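Local coordinates for protein YibA (Escherichia coli, PDB 1OYZ) that is of unknown function but folds as an all-helical HEAT-repeat protein, with an oxidoreductase activity that is only tentatively assigned, at residues I165-K169 / C196-M200; G173-N177 / D203-V208. All coordinates share one frame. Residues are numbered along the deposited sequence.

Contact 1: I165-K169 / C196-M200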
ATOM      1  N   ILE A 165       4.555 -12.541  -5.921  1.00 38.12           N
ATOM      2  CA  ILE A 165       4.555 -13.866  -5.341  1.00 37.94           C
ATOM      3  C   ILE A 165       5.619 -13.975  -4.268  1.00 37.95           C
ATOM      4  O   ILE A 165       5.348 -14.478  -3.178  1.00 38.08           O
ATOM      5  CB  ILE A 165       4.763 -14.936  -6.444  1.00 40.80           C
ATOM      6  CG1 ILE A 165       3.539 -14.964  -7.351  1.00 39.06           C
ATOM      7  CG2 ILE A 165       4.985 -16.314  -5.833  1.00 40.04           C
ATOM      8  CD1 ILE A 165       3.632 -15.965  -8.487  1.00 42.22           C
ATOM      9  N   ASN A 166       6.831 -13.490  -4.538  1.00 38.06           N
ATOM     10  CA  ASN A 166       7.860 -13.592  -3.502  1.00 37.02           C
ATOM     11  C   ASN A 166       7.478 -12.766  -2.263  1.00 34.81           C
ATOM     12  O   ASN A 166       7.777 -13.169  -1.144  1.00 35.35           O
ATOM     13  CB  ASN A 166       9.228 -13.148  -4.037  1.00 40.97           C
ATOM     14  CG  ASN A 166      10.384 -13.926  -3.405  1.00 42.86           C
ATOM     15  OD1 ASN A 166      10.475 -15.141  -3.551  1.00 45.06           O
ATOM     16  ND2 ASN A 166      11.258 -13.228  -2.685  1.00 45.20           N
ATOM     17  N   LEU A 167       6.805 -11.631  -2.457  1.00 31.86           N
ATOM     18  CA  LEU A 167       6.392 -10.792  -1.327  1.00 31.41           C
ATOM     19  C   LEU A 167       5.283 -11.472  -0.513  1.00 32.08           C
ATOM     20  O   LEU A 167       5.111 -11.204   0.673  1.00 31.48           O
ATOM     21  CB  LEU A 167       5.936  -9.400  -1.814  1.00 28.22           C
ATOM     22  CG  LEU A 167       7.074  -8.551  -2.433  1.00 30.90           C
ATOM     23  CD1 LEU A 167       6.543  -7.278  -3.093  1.00 31.07           C
ATOM     24  CD2 LEU A 167       8.090  -8.195  -1.346  1.00 29.76           C
ATOM     25  N   LEU A 168       4.511 -12.335  -1.159  1.00 32.57           N
ATOM     26  CA  LEU A 168       3.485 -13.049  -0.426  1.00 34.71           C
ATOM     27  C   LEU A 168       4.198 -13.922   0.605  1.00 36.39           C
ATOM     28  O   LEU A 168       3.640 -14.232   1.661  1.00 38.01           O
ATOM     29  CB  LEU A 168       2.679 -13.952  -1.352  1.00 33.43           C
ATOM     30  CG  LEU A 168       1.736 -13.277  -2.337  1.00 34.58           C
ATOM     31  CD1 LEU A 168       1.162 -14.334  -3.303  1.00 32.45           C
ATOM     32  CD2 LEU A 168       0.623 -12.577  -1.571  1.00 34.02           C
ATOM     33  N   LYS A 169       5.436 -14.312   0.294  1.00 37.08           N
ATOM     34  CA  LYS A 169       6.209 -15.182   1.169  1.00 39.52           C
ATOM     35  C   LYS A 169       7.055 -14.398   2.139  1.00 40.00           C
ATOM     36  O   LYS A 169       7.884 -14.960   2.857  1.00 39.92           O
ATOM     37  CB  LYS A 169       7.118 -16.092   0.344  1.00 42.86           C
ATOM     38  CG  LYS A 169       6.452 -16.694  -0.876  1.00 45.68           C
ATOM     39  CD  LYS A 169       7.489 -17.374  -1.770  1.00 48.32           C
ATOM     40  CE  LYS A 169       6.909 -17.789  -3.122  1.00 49.90           C
ATOM     41  NZ  LYS A 169       7.849 -18.695  -3.847  1.00 50.18           N
ATOM     42  N   CYS A 196      -0.375 -20.030  -2.948  1.00 27.49           N
ATOM     43  CA  CYS A 196       0.122 -19.198  -1.844  1.00 26.57           C
ATOM     44  C   CYS A 196      -1.063 -18.745  -1.000  1.00 25.95           C
ATOM     45  O   CYS A 196      -0.947 -18.684   0.213  1.00 26.29           O
ATOM     46  CB  CYS A 196       0.913 -17.979  -2.346  1.00 28.87           C
ATOM     47  SG  CYS A 196       2.572 -18.392  -3.031  1.00 36.41           S
ATOM     48  N   PHE A 197      -2.201 -18.448  -1.631  1.00 23.48           N
ATOM     49  CA  PHE A 197      -3.349 -18.039  -0.852  1.00 28.28           C
ATOM     50  C   PHE A 197      -3.829 -19.183   0.070  1.00 28.41           C
ATOM     51  O   PHE A 197      -4.099 -18.932   1.251  1.00 30.43           O
ATOM     52  CB  PHE A 197      -4.475 -17.546  -1.767  1.00 33.22           C
ATOM     53  CG  PHE A 197      -4.291 -16.122  -2.247  1.00 32.06           C
ATOM     54  CD1 PHE A 197      -3.108 -15.435  -2.005  1.00 35.55           C
ATOM     55  CD2 PHE A 197      -5.299 -15.476  -2.926  1.00 34.55           C
ATOM     56  CE1 PHE A 197      -2.933 -14.114  -2.431  1.00 38.02           C
ATOM     57  CE2 PHE A 197      -5.141 -14.150  -3.364  1.00 37.20           C
ATOM     58  CZ  PHE A 197      -3.954 -13.464  -3.114  1.00 36.84           C
ATOM     59  N   VAL A 198      -3.909 -20.419  -0.444  1.00 26.81           N
ATOM     60  CA  VAL A 198      -4.348 -21.560   0.381  1.00 26.33           C
ATOM     61  C   VAL A 198      -3.462 -21.631   1.638  1.00 27.63           C
ATOM     62  O   VAL A 198      -3.952 -21.769   2.759  1.00 25.07           O
ATOM     63  CB  VAL A 198      -4.270 -22.914  -0.435  1.00 28.05           C
ATOM     64  CG1 VAL A 198      -4.457 -24.114   0.489  1.00 24.37           C
ATOM     65  CG2 VAL A 198      -5.331 -22.928  -1.544  1.00 22.67           C
ATOM     66  N   GLU A 199      -2.153 -21.464   1.454  1.00 29.29           N
ATOM     67  CA  GLU A 199      -1.237 -21.506   2.582  1.00 31.28           C
ATOM     68  C   GLU A 199      -1.490 -20.353   3.518  1.00 29.97           C
ATOM     69  O   GLU A 199      -1.330 -20.474   4.736  1.00 30.62           O
ATOM     70  CB  GLU A 199       0.221 -21.441   2.109  1.00 35.67           C
ATOM     71  CG  GLU A 199       0.601 -22.600   1.201  1.00 46.46           C
ATOM     72  CD  GLU A 199       0.403 -23.950   1.888  1.00 50.71           C
ATOM     73  OE1 GLU A 199       0.245 -24.977   1.185  1.00 54.90           O
ATOM     74  OE2 GLU A 199       0.411 -23.978   3.139  1.00 54.15           O
HETATM   75  N   MSE A 200      -1.879 -19.219   2.961  1.00 29.09           N
HETATM   76  CA  MSE A 200      -2.133 -18.050   3.807  1.00 30.66           C
HETATM   77  C   MSE A 200      -3.375 -18.243   4.674  1.00 28.25           C
HETATM   78  O   MSE A 200      -3.580 -17.519   5.663  1.00 29.31           O
HETATM   79  CB  MSE A 200      -2.210 -16.788   2.932  1.00 31.73           C
HETATM   80  CG  MSE A 200      -0.854 -16.483   2.365  1.00 35.63           C
HETATM   81 SE   MSE A 200      -0.750 -15.234   0.899  1.00 47.15          SE
HETATM   82  CE  MSE A 200       0.294 -13.888   1.864  1.00 40.15           C
TER
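Leu168 drives its isobutyl group into the face that Cys196, Phe197 and Met200 present on helix 191-200, and it accounts for much of the 227 Å² buried here. Leu168 CD1 lies 3.8 Å from Cys196 CB. Both methyls come near Phe197 CE1, Leu168 CD2 at 4.0 Å and Leu168 CD1 at 4.2 Å, and CD2 also meets the CE methyl of Met200 at 3.7 Å. Because CD2 approaches the Phe197 ring at its edge, near the ring plane, this is hydrocarbon packing against the rim of the aromatic and not CH-pi contact with its face. Met200 is a selenomethionine in this crystal; its CE methyl also comes to 3.4 Å from Leu168 O, so the end of that side chain lies against the backbone carbonyl of Leu168. Cys196 occupies the position nearest Leu168 in the backbone, with CA atoms 7.2 Å apart. One turn back, Ile165 offers CG2 to Cys196 SG at 4.2 Å, and Lys169 adds only a grazing touch, its CE 4.4 Å from the same sulfur. The side chains meet mainly through apolar packing, with the Leu168 carbonyl against the Met200 methyl. The contact joins corresponding first helices of consecutive helical pairs, consistent with the stacking of HEAT repeats. The second helices close the buried side: Leu168 also touches Ile183 and Phe197 touches Asn184 of helix 173-186, while Met200 rests on Val208 and Ala212 of helix 206-218.

Contact 2: G173-N177 / D203-V208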
ATOM      1  N   GLY A 173       4.364  -9.500   7.942  1.00 38.00           N
ATOM      2  CA  GLY A 173       2.941  -9.639   7.703  1.00 38.68           C
ATOM      3  C   GLY A 173       2.348  -8.498   6.917  1.00 38.93           C
ATOM      4  O   GLY A 173       1.458  -8.685   6.084  1.00 38.78           O
ATOM      5  N   ASP A 174       2.860  -7.303   7.180  1.00 40.22           N
ATOM      6  CA  ASP A 174       2.415  -6.090   6.495  1.00 38.80           C
ATOM      7  C   ASP A 174       2.752  -6.178   4.981  1.00 35.89           C
ATOM      8  O   ASP A 174       1.931  -5.820   4.114  1.00 33.29           O
ATOM      9  CB  ASP A 174       3.118  -4.892   7.151  1.00 45.55           C
ATOM     10  CG  ASP A 174       2.544  -3.569   6.722  1.00 50.13           C
ATOM     11  OD1 ASP A 174       2.465  -3.319   5.496  1.00 50.50           O
ATOM     12  OD2 ASP A 174       2.174  -2.776   7.623  1.00 54.68           O
ATOM     13  N   VAL A 175       3.966  -6.639   4.679  1.00 32.00           N
ATOM     14  CA  VAL A 175       4.397  -6.826   3.291  1.00 30.14           C
ATOM     15  C   VAL A 175       3.480  -7.869   2.596  1.00 29.75           C
ATOM     16  O   VAL A 175       2.980  -7.633   1.483  1.00 28.52           O
ATOM     17  CB  VAL A 175       5.872  -7.341   3.199  1.00 29.26           C
ATOM     18  CG1 VAL A 175       6.191  -7.779   1.739  1.00 27.77           C
ATOM     19  CG2 VAL A 175       6.849  -6.243   3.637  1.00 30.64           C
ATOM     20  N   ARG A 176       3.276  -9.019   3.245  1.00 29.17           N
ATOM     21  CA  ARG A 176       2.407 -10.075   2.666  1.00 30.20           C
ATOM     22  C   ARG A 176       0.993  -9.532   2.386  1.00 29.49           C
ATOM     23  O   ARG A 176       0.416  -9.786   1.321  1.00 28.01           O
ATOM     24  CB  ARG A 176       2.287 -11.308   3.606  1.00 31.17           C
ATOM     25  CG  ARG A 176       3.585 -11.974   4.045  1.00 25.59           C
ATOM     26  CD  ARG A 176       3.333 -13.417   4.579  1.00 32.85           C
ATOM     27  NE  ARG A 176       2.621 -13.459   5.862  1.00 27.66           N
ATOM     28  CZ  ARG A 176       3.119 -12.994   7.006  1.00 32.55           C
ATOM     29  NH1 ARG A 176       2.398 -13.051   8.132  1.00 29.68           N
ATOM     30  NH2 ARG A 176       4.345 -12.472   7.034  1.00 31.30           N
ATOM     31  N   ASN A 177       0.455  -8.754   3.323  1.00 30.31           N
ATOM     32  CA  ASN A 177      -0.885  -8.208   3.159  1.00 32.11           C
ATOM     33  C   ASN A 177      -0.952  -7.301   1.922  1.00 33.21           C
ATOM     34  O   ASN A 177      -1.872  -7.410   1.099  1.00 31.14           O
ATOM     35  CB  ASN A 177      -1.312  -7.467   4.445  1.00 34.99           C
ATOM     36  CG  ASN A 177      -2.773  -6.992   4.402  1.00 38.88           C
ATOM     37  OD1 ASN A 177      -3.051  -5.793   4.357  1.00 40.48           O
ATOM     38  ND2 ASN A 177      -3.701  -7.931   4.412  1.00 40.07           N
ATOM     39  N   ASP A 203      -2.065 -18.272   7.824  1.00 28.55           N
ATOM     40  CA  ASP A 203      -1.179 -17.167   8.256  1.00 26.31           C
ATOM     41  C   ASP A 203      -1.502 -16.703   9.683  1.00 27.30           C
ATOM     42  O   ASP A 203      -2.663 -16.698  10.098  1.00 26.25           O
ATOM     43  CB  ASP A 203      -1.310 -15.970   7.304  1.00 27.29           C
ATOM     44  CG  ASP A 203      -0.123 -15.018   7.392  1.00 29.52           C
ATOM     45  OD1 ASP A 203       0.063 -14.341   8.442  1.00 28.95           O
ATOM     46  OD2 ASP A 203       0.622 -14.951   6.389  1.00 28.86           O
ATOM     47  N   LYS A 204      -0.486 -16.297  10.438  1.00 25.94           N
ATOM     48  CA  LYS A 204      -0.721 -15.837  11.794  1.00 26.44           C
ATOM     49  C   LYS A 204      -1.388 -14.470  11.821  1.00 26.72           C
ATOM     50  O   LYS A 204      -1.918 -14.046  12.837  1.00 24.73           O
ATOM     51  CB  LYS A 204       0.600 -15.711  12.534  1.00 29.67           C
ATOM     52  CG  LYS A 204       1.468 -14.617  11.937  1.00 37.01           C
ATOM     53  CD  LYS A 204       2.761 -14.387  12.731  1.00 41.99           C
ATOM     54  CE  LYS A 204       3.695 -15.588  12.681  1.00 41.24           C
ATOM     55  NZ  LYS A 204       5.031 -15.235  13.257  1.00 44.88           N
ATOM     56  N   ASN A 205      -1.330 -13.769  10.699  1.00 27.51           N
ATOM     57  CA  ASN A 205      -1.876 -12.428  10.600  1.00 27.70           C
ATOM     58  C   ASN A 205      -3.305 -12.438  10.080  1.00 25.09           C
ATOM     59  O   ASN A 205      -3.520 -12.735   8.910  1.00 23.40           O
ATOM     60  CB  ASN A 205      -0.994 -11.602   9.663  1.00 30.42           C
ATOM     61  CG  ASN A 205      -1.407 -10.152   9.608  1.00 32.00           C
ATOM     62  OD1 ASN A 205      -2.579  -9.834   9.483  1.00 33.04           O
ATOM     63  ND2 ASN A 205      -0.436  -9.262   9.691  1.00 37.61           N
ATOM     64  N   GLU A 206      -4.264 -12.100  10.953  1.00 26.74           N
ATOM     65  CA  GLU A 206      -5.703 -12.065  10.608  1.00 28.92           C
ATOM     66  C   GLU A 206      -5.960 -11.301   9.320  1.00 28.20           C
ATOM     67  O   GLU A 206      -6.766 -11.718   8.485  1.00 27.41           O
ATOM     68  CB  GLU A 206      -6.541 -11.392  11.718  1.00 31.20           C
ATOM     69  CG  GLU A 206      -6.152  -9.910  11.992  1.00 41.04           C
ATOM     70  CD  GLU A 206      -7.333  -8.914  12.340  1.00 44.28           C
ATOM     71  OE1 GLU A 206      -8.347  -8.834  11.597  1.00 45.78           O
ATOM     72  OE2 GLU A 206      -7.212  -8.180  13.347  1.00 44.09           O
ATOM     73  N   GLU A 207      -5.287 -10.167   9.160  1.00 27.75           N
ATOM     74  CA  GLU A 207      -5.490  -9.358   7.959  1.00 28.34           C
ATOM     75  C   GLU A 207      -5.109 -10.108   6.701  1.00 27.03           C
ATOM     76  O   GLU A 207      -5.746  -9.957   5.656  1.00 26.60           O
ATOM     77  CB  GLU A 207      -4.674  -8.065   8.036  1.00 31.83           C
ATOM     78  CG  GLU A 207      -5.205  -7.049   9.034  1.00 38.36           C
ATOM     79  CD  GLU A 207      -4.407  -5.744   9.033  1.00 41.26           C
ATOM     80  OE1 GLU A 207      -4.148  -5.172   7.946  1.00 42.41           O
ATOM     81  OE2 GLU A 207      -4.044  -5.287  10.130  1.00 47.87           O
ATOM     82  N   VAL A 208      -4.045 -10.901   6.792  1.00 27.18           N
ATOM     83  CA  VAL A 208      -3.592 -11.682   5.640  1.00 25.41           C
ATOM     84  C   VAL A 208      -4.612 -12.812   5.350  1.00 23.08           C
ATOM     85  O   VAL A 208      -4.970 -13.040   4.206  1.00 22.53           O
ATOM     86  CB  VAL A 208      -2.142 -12.284   5.870  1.00 23.05           C
ATOM     87  CG1 VAL A 208      -1.777 -13.205   4.721  1.00 20.50           C
ATOM     88  CG2 VAL A 208      -1.103 -11.152   5.941  1.00 24.90           C
TER
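A short, two-pronged salt bridge dominates this contact: Arg176 NE donates to Asp203 OD2 at 2.5 Å, and Arg176 NH1 to Asp203 OD1 at 2.7 Å. The same carboxylate is also engaged within its own loop: Asp203 OD1 accepts from Asn205 N at 2.7 Å, an Asx turn. Asn205 then N-caps the following helix, its OD1 taking Val208 N at 3.2 Å and, weakly, Glu207 N at 2.7 Å. Gly173 lets the backbones close up here: its CA is 3.9 Å from Asn205 ND2, and a CB on it would clash with that amide. Farther along, Val208 CG2 packs on Gly173 O at 3.6 Å and on Asn177 CB at 4.0 Å; Asn177 ND2 sits 3.1 Å from Glu207 O, at too poor an angle to bond. An arginine near the start of a second helix paired with the aspartate in the turn between the two helices of the following repeat is consistent with the Asp-Arg ladder of HEAT repeats. Arg176 NH2 also bonds Asp170 O, tying in the preceding turn. The contact thus sets the N-terminal ends of helices 173-186 and 206-218 side by side, with Met200 of helix 191-200 touching both Arg176 and Val208.

In the fold
Both contacts join the same two neighbouring helical pairs: contact 1 through the first helices, 161-168 and 191-200, contact 2 through the second, 173-186 and 206-218. Their centres lie 10 Å apart, and their segments alternate along the chain, as expected when one repeat stacks on the next. Contact 1 is partly buried and mainly apolar; contact 2 lies at the surface, where charge, turn and capping interactions take over. The two merge at Met200, whose CE is 3.7 Å from Arg176 CB and 3.6 Å from Val208 CG1, so the apolar packing of contact 1 continues onto the aliphatic part of Arg176 and onto Val208. Leu168 O also packs 3.0 Å from Arg176 CD.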